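Local coordinates for protein extracellular ligand-binding receptor (Desulfohalobium retbaense DSM 5692, PDB 5ERE) that binds 2-oxo-4-methylpentanoic acid, calcium and cytosine, and probably acts as a receptor that senses solutes outside the cell, at residues 380-383 and 389-392; 369-374 and 451-456. One frame throughout, in Å; residues are numbered along the deposited sequence.

Overall arrangement
Both contacts lie in a Cache-type sensor domain, probably one of a tandem PAS-like pair, with centres about 8 Å apart. They meet on one antiparallel sheet, in which strand 378-385 is paired with strand 390-394 and with strand 449-457. Interaction 1 ties the hairpin of 380-383 and 389-392; interaction 2 packs helix 362-374 on strand 449-457. Along the chain the hairpin is nested inside the loop that interaction 2 closes. Backbone bonds join the two directly, Val-382 with Ser-454 and Asn-380 with Leu-456. Cytosine touches both: Asn-380, Val-382, Ser-454 and Leu-456 turn to it, while Cys-381, Val-453 and Val-455 alternate with them and turn to the helices.

Interaction 1 (380-383 and 389-392); sequences NCVT and TIVN. With CYT (6-aminopyrimidin-2(1H)-one), chain C.
Thr-383 faces both Val-391 and Asn-392, which makes this junction of the hairpin a classic beta bulge. Thr-383 N donates to Asn-392 O at 3.1 Å, and Val-391 N donates to Thr-383 O at 3.0 Å with a nearly straight N-H...O angle of 168°. The two short strand segments stand at 106° to each other. Packing is tight around this pair. Val-382 CA makes a CA-H...O contact of 3.2 Å to Asn-392 O, and Val-382 CB meets Ile-390 CG2 at 3.9 Å. The hydroxyl of Thr-383 (chi1 55°), set between its own backbone N and carbonyl carbon, comes within 3.2 Å of Asn-392 CB. The side chains of Thr-383 and Val-391 cross at about a right angle, OG1 of the threonine 3.3 Å from CG2 of the valine. A threonine suits this place because its buried OG1 also bonds to Leu-359 O. Asn-392 runs alongside Thr-383 and is bonded through ND2 to Ser-365 OG.

The contact loosens at Thr-389, partly exposed and directed away from 380-383; its OG1 bonds to Thr-387. Toward the ligand, Val-382 brings both methyls to the amino end of cytosine, CG1 lying 3.7 Å from ligand N4, while Asn-380 OD1 comes within 3.3 Å of the same N4. Asn-380 ND2 is held by Glu-431, which also bonds the ligand. With an alanine here in place of Val-382, both methyls are gone, which would probably leave a gap beside the amino group and C5 of the base and more of its hold to its hydrogen bonds.

Strand 449-457 flanks 378-385 on its other side, and helix 362-374 covers the sheet face that carries Cys-381 and Asn-392.

Interaction 2 (369-374 and 451-456); sequences ETLFNE and GSVSVL. With CYT (6-aminopyrimidin-2(1H)-one), chain C.
Behind the strand on which Leu-371 packs, the flat cytosine ring meets two side chains of 451-456 in different ways. Ser-454 comes at its rim, OG lying near the ring plane and 3.5 Å from ligand C5. Leu-456 reaches over the border of one face, its CD2 3.8 Å from ligand N4 and also close to N3. Val-382 of strand 378-385 lies on the other side of the ring plane from Leu-456, out beyond the edge at the amino group. A small hydroxyl suits the place of Ser-454, where OG, anti to its backbone N (chi1 159°), is bonded to Asp-437 as well as touching the base.

The helix meets the opposite side of the strand through Leu-371 alone. Its CD2 is lodged between two methyls, 4.0 Å from Val-453 CG2 and 4.0 Å from Val-455 CG2; Leu-371 CG stands equally near the latter. The leucine side chain extends straight from the helix, CG anti to the backbone N (chi1 180°), which carries its branch across to the strand. Branched valines fit both the strand conformation and this apolar, buried junction.

The axes of the two segments lie 9.8 Å apart at an angle of 35°. Helix 324-357 packs on the same junction, Ala-351 and Leu-354 against Val-453, Val-347 against Val-455 and Ser-346 against Leu-371, while strands 378-385 and 434-443 flank 449-457 in the sheet.

Interaction 1 (380-383 and 389-392)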
ATOM      1  N   ASN A 380     -26.992  -7.995  -8.357  1.00 37.01           N
ATOM      2  CA  ASN A 380     -27.929  -8.223  -9.454  1.00 37.79           C
ATOM      3  C   ASN A 380     -28.725  -6.978  -9.815  1.00 41.43           C
ATOM      4  O   ASN A 380     -28.561  -5.917  -9.210  1.00 35.56           O
ATOM      5  CB  ASN A 380     -28.878  -9.399  -9.158  1.00 40.91           C
ATOM      6  CG  ASN A 380     -29.837  -9.155  -7.993  1.00 44.85           C
ATOM      7  OD1 ASN A 380     -30.167  -8.038  -7.648  1.00 43.09           O
ATOM      8  ND2 ASN A 380     -30.325 -10.239  -7.418  1.00 41.35           N
ATOM      9  N   CYS A 381     -29.588  -7.133 -10.808  1.00 37.14           N
ATOM     10  CA  CYS A 381     -30.443  -6.072 -11.306  1.00 36.62           C
ATOM     11  C   CYS A 381     -31.863  -6.579 -11.438  1.00 40.87           C
ATOM     12  O   CYS A 381     -32.103  -7.695 -11.916  1.00 42.62           O
ATOM     13  CB  CYS A 381     -29.946  -5.541 -12.671  1.00 34.17           C
ATOM     14  SG  CYS A 381     -28.233  -4.976 -12.723  1.00 43.65           S
ATOM     15  N   VAL A 382     -32.811  -5.758 -11.014  1.00 41.68           N
ATOM     16  CA  VAL A 382     -34.209  -6.121 -11.099  1.00 34.71           C
ATOM     17  C   VAL A 382     -35.061  -5.005 -11.648  1.00 38.61           C
ATOM     18  O   VAL A 382     -34.674  -3.813 -11.653  1.00 38.63           O
ATOM     19  CB  VAL A 382     -34.779  -6.528  -9.739  1.00 38.08           C
ATOM     20  CG1 VAL A 382     -34.016  -7.692  -9.154  1.00 43.39           C
ATOM     21  CG2 VAL A 382     -34.776  -5.338  -8.770  1.00 42.37           C
ATOM     22  N   THR A 383     -36.241  -5.395 -12.104  1.00 41.58           N
ATOM     23  CA  THR A 383     -37.316  -4.452 -12.315  1.00 45.56           C
ATOM     24  C   THR A 383     -38.376  -4.771 -11.293  1.00 47.37           C
ATOM     25  O   THR A 383     -38.496  -5.917 -10.855  1.00 40.22           O
ATOM     26  CB  THR A 383     -37.892  -4.506 -13.740  1.00 44.62           C
ATOM     27  OG1 THR A 383     -38.297  -5.841 -14.058  1.00 49.07           O
ATOM     28  CG2 THR A 383     -36.850  -4.018 -14.716  1.00 44.79           C
ATOM     29  N   THR A 389     -43.525  -5.033  -6.448  1.00 57.13           N
ATOM     30  CA  THR A 389     -43.189  -6.451  -6.627  1.00 54.97           C
ATOM     31  C   THR A 389     -42.075  -6.623  -7.667  1.00 43.31           C
ATOM     32  O   THR A 389     -42.147  -6.070  -8.758  1.00 45.80           O
ATOM     33  CB  THR A 389     -44.414  -7.274  -7.063  1.00 54.50           C
ATOM     34  OG1 THR A 389     -45.491  -7.070  -6.144  1.00 52.93           O
ATOM     35  CG2 THR A 389     -44.065  -8.780  -7.106  1.00 55.09           C
ATOM     36  N   ILE A 390     -41.037  -7.371  -7.319  1.00 45.11           N
ATOM     37  CA  ILE A 390     -39.992  -7.699  -8.269  1.00 44.76           C
ATOM     38  C   ILE A 390     -40.573  -8.595  -9.353  1.00 54.43           C
ATOM     39  O   ILE A 390     -41.140  -9.642  -9.044  1.00 52.07           O
ATOM     40  CB  ILE A 390     -38.804  -8.397  -7.595  1.00 42.34           C
ATOM     41  CG1 ILE A 390     -38.183  -7.465  -6.540  1.00 42.34           C
ATOM     42  CG2 ILE A 390     -37.770  -8.768  -8.637  1.00 35.93           C
ATOM     43  CD1 ILE A 390     -37.041  -8.074  -5.761  1.00 45.18           C
ATOM     44  N   VAL A 391     -40.425  -8.172 -10.612  1.00 47.33           N
ATOM     45  CA  VAL A 391     -41.039  -8.853 -11.744  1.00 51.22           C
ATOM     46  C   VAL A 391     -40.017  -9.351 -12.760  1.00 48.82           C
ATOM     47  O   VAL A 391     -40.382 -10.028 -13.698  1.00 56.56           O
ATOM     48  CB  VAL A 391     -42.056  -7.934 -12.477  1.00 53.90           C
ATOM     49  CG1 VAL A 391     -43.185  -7.531 -11.532  1.00 52.78           C
ATOM     50  CG2 VAL A 391     -41.375  -6.697 -13.074  1.00 51.88           C
ATOM     51  N   ASN A 392     -38.744  -9.013 -12.580  1.00 48.29           N
ATOM     52  CA  ASN A 392     -37.709  -9.531 -13.456  1.00 47.68           C
ATOM     53  C   ASN A 392     -36.343  -9.327 -12.791  1.00 48.31           C
ATOM     54  O   ASN A 392     -36.210  -8.491 -11.903  1.00 45.49           O
ATOM     55  CB  ASN A 392     -37.798  -8.863 -14.847  1.00 45.39           C
ATOM     56  CG  ASN A 392     -37.136  -9.694 -15.954  1.00 50.41           C
ATOM     57  OD1 ASN A 392     -36.609 -10.765 -15.700  1.00 43.24           O
ATOM     58  ND2 ASN A 392     -37.183  -9.194 -17.197  1.00 56.46           N
TER
HETATM   59  N3  CYT C 602     -33.468  -6.681  -3.732  1.00 38.76           N
HETATM   60  C4  CYT C 602     -33.244  -6.044  -4.880  1.00 48.02           C
HETATM   61  N1  CYT C 602     -34.608  -4.763  -2.900  1.00 36.99           N
HETATM   62  C2  CYT C 602     -34.147  -6.073  -2.717  1.00 40.44           C
HETATM   63  O2  CYT C 602     -34.335  -6.642  -1.618  1.00 35.81           O
HETATM   64  N4  CYT C 602     -32.570  -6.716  -5.856  1.00 39.66           N
HETATM   65  C5  CYT C 602     -33.709  -4.699  -5.092  1.00 45.24           C
HETATM   66  C6  CYT C 602     -34.377  -4.103  -4.090  1.00 42.06           C

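Interaction 2 (369-374 and 451-456)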
ATOM      1  N   GLU A 369     -29.757  -7.736 -18.422  1.00 43.31           N
ATOM      2  CA  GLU A 369     -28.536  -8.487 -18.571  1.00 32.13           C
ATOM      3  C   GLU A 369     -27.364  -7.602 -18.892  1.00 34.10           C
ATOM      4  O   GLU A 369     -26.250  -7.853 -18.455  1.00 36.19           O
ATOM      5  CB  GLU A 369     -28.705  -9.539 -19.683  1.00 39.96           C
ATOM      6  CG  GLU A 369     -29.638 -10.638 -19.280  1.00 38.50           C
ATOM      7  CD  GLU A 369     -28.979 -11.631 -18.397  1.00 40.07           C
ATOM      8  OE1 GLU A 369     -27.765 -11.472 -18.195  1.00 41.04           O
ATOM      9  OE2 GLU A 369     -29.638 -12.604 -17.955  1.00 43.23           O
ATOM     10  N   THR A 370     -27.604  -6.618 -19.740  1.00 33.18           N
ATOM     11  CA  THR A 370     -26.579  -5.634 -20.114  1.00 42.72           C
ATOM     12  C   THR A 370     -26.243  -4.709 -18.891  1.00 37.08           C
ATOM     13  O   THR A 370     -25.088  -4.485 -18.561  1.00 39.63           O
ATOM     14  CB  THR A 370     -27.068  -4.794 -21.309  1.00 39.03           C
ATOM     15  OG1 THR A 370     -27.228  -5.641 -22.457  1.00 46.44           O
ATOM     16  CG2 THR A 370     -26.111  -3.654 -21.660  1.00 38.02           C
ATOM     17  N   LEU A 371     -27.267  -4.213 -18.228  1.00 34.96           N
ATOM     18  CA  LEU A 371     -27.079  -3.332 -17.044  1.00 41.40           C
ATOM     19  C   LEU A 371     -26.157  -3.973 -15.997  1.00 37.00           C
ATOM     20  O   LEU A 371     -25.254  -3.341 -15.437  1.00 33.92           O
ATOM     21  CB  LEU A 371     -28.436  -3.008 -16.420  1.00 39.88           C
ATOM     22  CG  LEU A 371     -28.390  -2.100 -15.170  1.00 36.89           C
ATOM     23  CD1 LEU A 371     -27.831  -0.725 -15.492  1.00 35.59           C
ATOM     24  CD2 LEU A 371     -29.772  -1.995 -14.622  1.00 33.84           C
ATOM     25  N   PHE A 372     -26.347  -5.265 -15.785  1.00 33.66           N
ATOM     26  CA  PHE A 372     -25.499  -6.001 -14.878  1.00 39.70           C
ATOM     27  C   PHE A 372     -24.033  -6.049 -15.363  1.00 33.24           C
ATOM     28  O   PHE A 372     -23.089  -5.822 -14.564  1.00 34.96           O
ATOM     29  CB  PHE A 372     -26.107  -7.386 -14.666  1.00 30.27           C
ATOM     30  CG  PHE A 372     -25.308  -8.244 -13.758  1.00 33.78           C
ATOM     31  CD1 PHE A 372     -25.317  -8.020 -12.392  1.00 32.53           C
ATOM     32  CD2 PHE A 372     -24.543  -9.282 -14.257  1.00 39.52           C
ATOM     33  CE1 PHE A 372     -24.537  -8.760 -11.576  1.00 26.89           C
ATOM     34  CE2 PHE A 372     -23.781 -10.074 -13.411  1.00 41.36           C
ATOM     35  CZ  PHE A 372     -23.772  -9.824 -12.086  1.00 37.21           C
ATOM     36  N   ASN A 373     -23.811  -6.276 -16.657  1.00 37.52           N
ATOM     37  CA  ASN A 373     -22.452  -6.263 -17.193  1.00 33.53           C
ATOM     38  C   ASN A 373     -21.794  -4.873 -17.081  1.00 32.38           C
ATOM     39  O   ASN A 373     -20.575  -4.775 -16.964  1.00 35.45           O
ATOM     40  CB  ASN A 373     -22.441  -6.697 -18.672  1.00 39.07           C
ATOM     41  CG  ASN A 373     -22.457  -8.191 -18.857  1.00 37.74           C
ATOM     42  OD1 ASN A 373     -22.569  -8.962 -17.899  1.00 32.23           O
ATOM     43  ND2 ASN A 373     -22.377  -8.619 -20.104  1.00 35.57           N
ATOM     44  N   GLU A 374     -22.613  -3.826 -17.138  1.00 32.04           N
ATOM     45  CA  GLU A 374     -22.156  -2.429 -17.013  1.00 41.22           C
ATOM     46  C   GLU A 374     -21.804  -2.047 -15.578  1.00 36.77           C
ATOM     47  O   GLU A 374     -21.216  -0.999 -15.331  1.00 38.02           O
ATOM     48  CB  GLU A 374     -23.238  -1.472 -17.527  1.00 42.54           C
ATOM     49  CG  GLU A 374     -23.275  -1.426 -19.098  1.00 54.61           C
ATOM     50  CD  GLU A 374     -24.465  -0.655 -19.668  1.00 67.52           C
ATOM     51  OE1 GLU A 374     -25.510  -0.510 -18.983  1.00 60.92           O
ATOM     52  OE2 GLU A 374     -24.344  -0.189 -20.821  1.00 83.31           O
ATOM     53  N   GLY A 451     -43.121   1.646 -12.635  1.00 58.92           N
ATOM     54  CA  GLY A 451     -42.286   0.960 -11.665  1.00 49.20           C
ATOM     55  C   GLY A 451     -40.866   1.456 -11.699  1.00 46.05           C
ATOM     56  O   GLY A 451     -40.611   2.637 -11.962  1.00 40.21           O
ATOM     57  N   SER A 452     -39.918   0.558 -11.471  1.00 47.26           N
ATOM     58  CA  SER A 452     -38.545   1.003 -11.284  1.00 50.82           C
ATOM     59  C   SER A 452     -37.551  -0.059 -11.687  1.00 42.12           C
ATOM     60  O   SER A 452     -37.875  -1.242 -11.739  1.00 43.83           O
ATOM     61  CB  SER A 452     -38.305   1.400  -9.820  1.00 45.29           C
ATOM     62  OG  SER A 452     -38.567   0.295  -8.953  1.00 40.69           O
ATOM     63  N   VAL A 453     -36.327   0.395 -11.940  1.00 38.13           N
ATOM     64  CA  VAL A 453     -35.225  -0.476 -12.262  1.00 43.30           C
ATOM     65  C   VAL A 453     -34.110  -0.229 -11.265  1.00 38.18           C
ATOM     66  O   VAL A 453     -33.839   0.922 -10.870  1.00 42.68           O
ATOM     67  CB  VAL A 453     -34.767  -0.271 -13.744  1.00 37.05           C
ATOM     68  CG1 VAL A 453     -34.326   1.163 -14.004  1.00 37.00           C
ATOM     69  CG2 VAL A 453     -33.662  -1.242 -14.123  1.00 42.16           C
ATOM     70  N   SER A 454     -33.495  -1.334 -10.835  1.00 41.88           N
ATOM     71  CA  SER A 454     -32.550  -1.387  -9.698  1.00 44.24           C
ATOM     72  C   SER A 454     -31.175  -2.020  -9.982  1.00 44.09           C
ATOM     73  O   SER A 454     -31.065  -2.969 -10.768  1.00 39.99           O
ATOM     74  CB  SER A 454     -33.206  -2.168  -8.566  1.00 43.15           C
ATOM     75  OG  SER A 454     -32.263  -2.686  -7.633  1.00 45.81           O
ATOM     76  N   VAL A 455     -30.127  -1.462  -9.379  1.00 37.19           N
ATOM     77  CA  VAL A 455     -28.856  -2.173  -9.190  1.00 37.18           C
ATOM     78  C   VAL A 455     -28.684  -2.341  -7.699  1.00 42.70           C
ATOM     79  O   VAL A 455     -28.692  -1.359  -6.983  1.00 30.53           O
ATOM     80  CB  VAL A 455     -27.619  -1.434  -9.757  1.00 40.27           C
ATOM     81  CG1 VAL A 455     -26.321  -2.142  -9.363  1.00 34.21           C
ATOM     82  CG2 VAL A 455     -27.690  -1.369 -11.289  1.00 54.22           C
ATOM     83  N   LEU A 456     -28.555  -3.594  -7.268  1.00 33.83           N
ATOM     84  CA  LEU A 456     -28.193  -3.930  -5.908  1.00 35.24           C
ATOM     85  C   LEU A 456     -26.682  -4.209  -5.847  1.00 35.09           C
ATOM     86  O   LEU A 456     -26.151  -5.026  -6.601  1.00 29.79           O
ATOM     87  CB  LEU A 456     -29.018  -5.148  -5.439  1.00 31.71           C
ATOM     88  CG  LEU A 456     -28.537  -5.855  -4.180  1.00 38.94           C
ATOM     89  CD1 LEU A 456     -28.630  -4.950  -2.978  1.00 39.14           C
ATOM     90  CD2 LEU A 456     -29.352  -7.155  -3.939  1.00 29.93           C
TER
HETATM   91  N3  CYT C 602     -33.468  -6.681  -3.732  1.00 38.76           N
HETATM   92  C4  CYT C 602     -33.244  -6.044  -4.880  1.00 48.02           C
HETATM   93  N1  CYT C 602     -34.608  -4.763  -2.900  1.00 36.99           N
HETATM   94  C2  CYT C 602     -34.147  -6.073  -2.717  1.00 40.44           C
HETATM   95  O2  CYT C 602     -34.335  -6.642  -1.618  1.00 35.81           O
HETATM   96  N4  CYT C 602     -32.570  -6.716  -5.856  1.00 39.66           N
HETATM   97  C5  CYT C 602     -33.709  -4.699  -5.092  1.00 45.24           C
HETATM   98  C6  CYT C 602     -34.377  -4.103  -4.090  1.00 42.06           C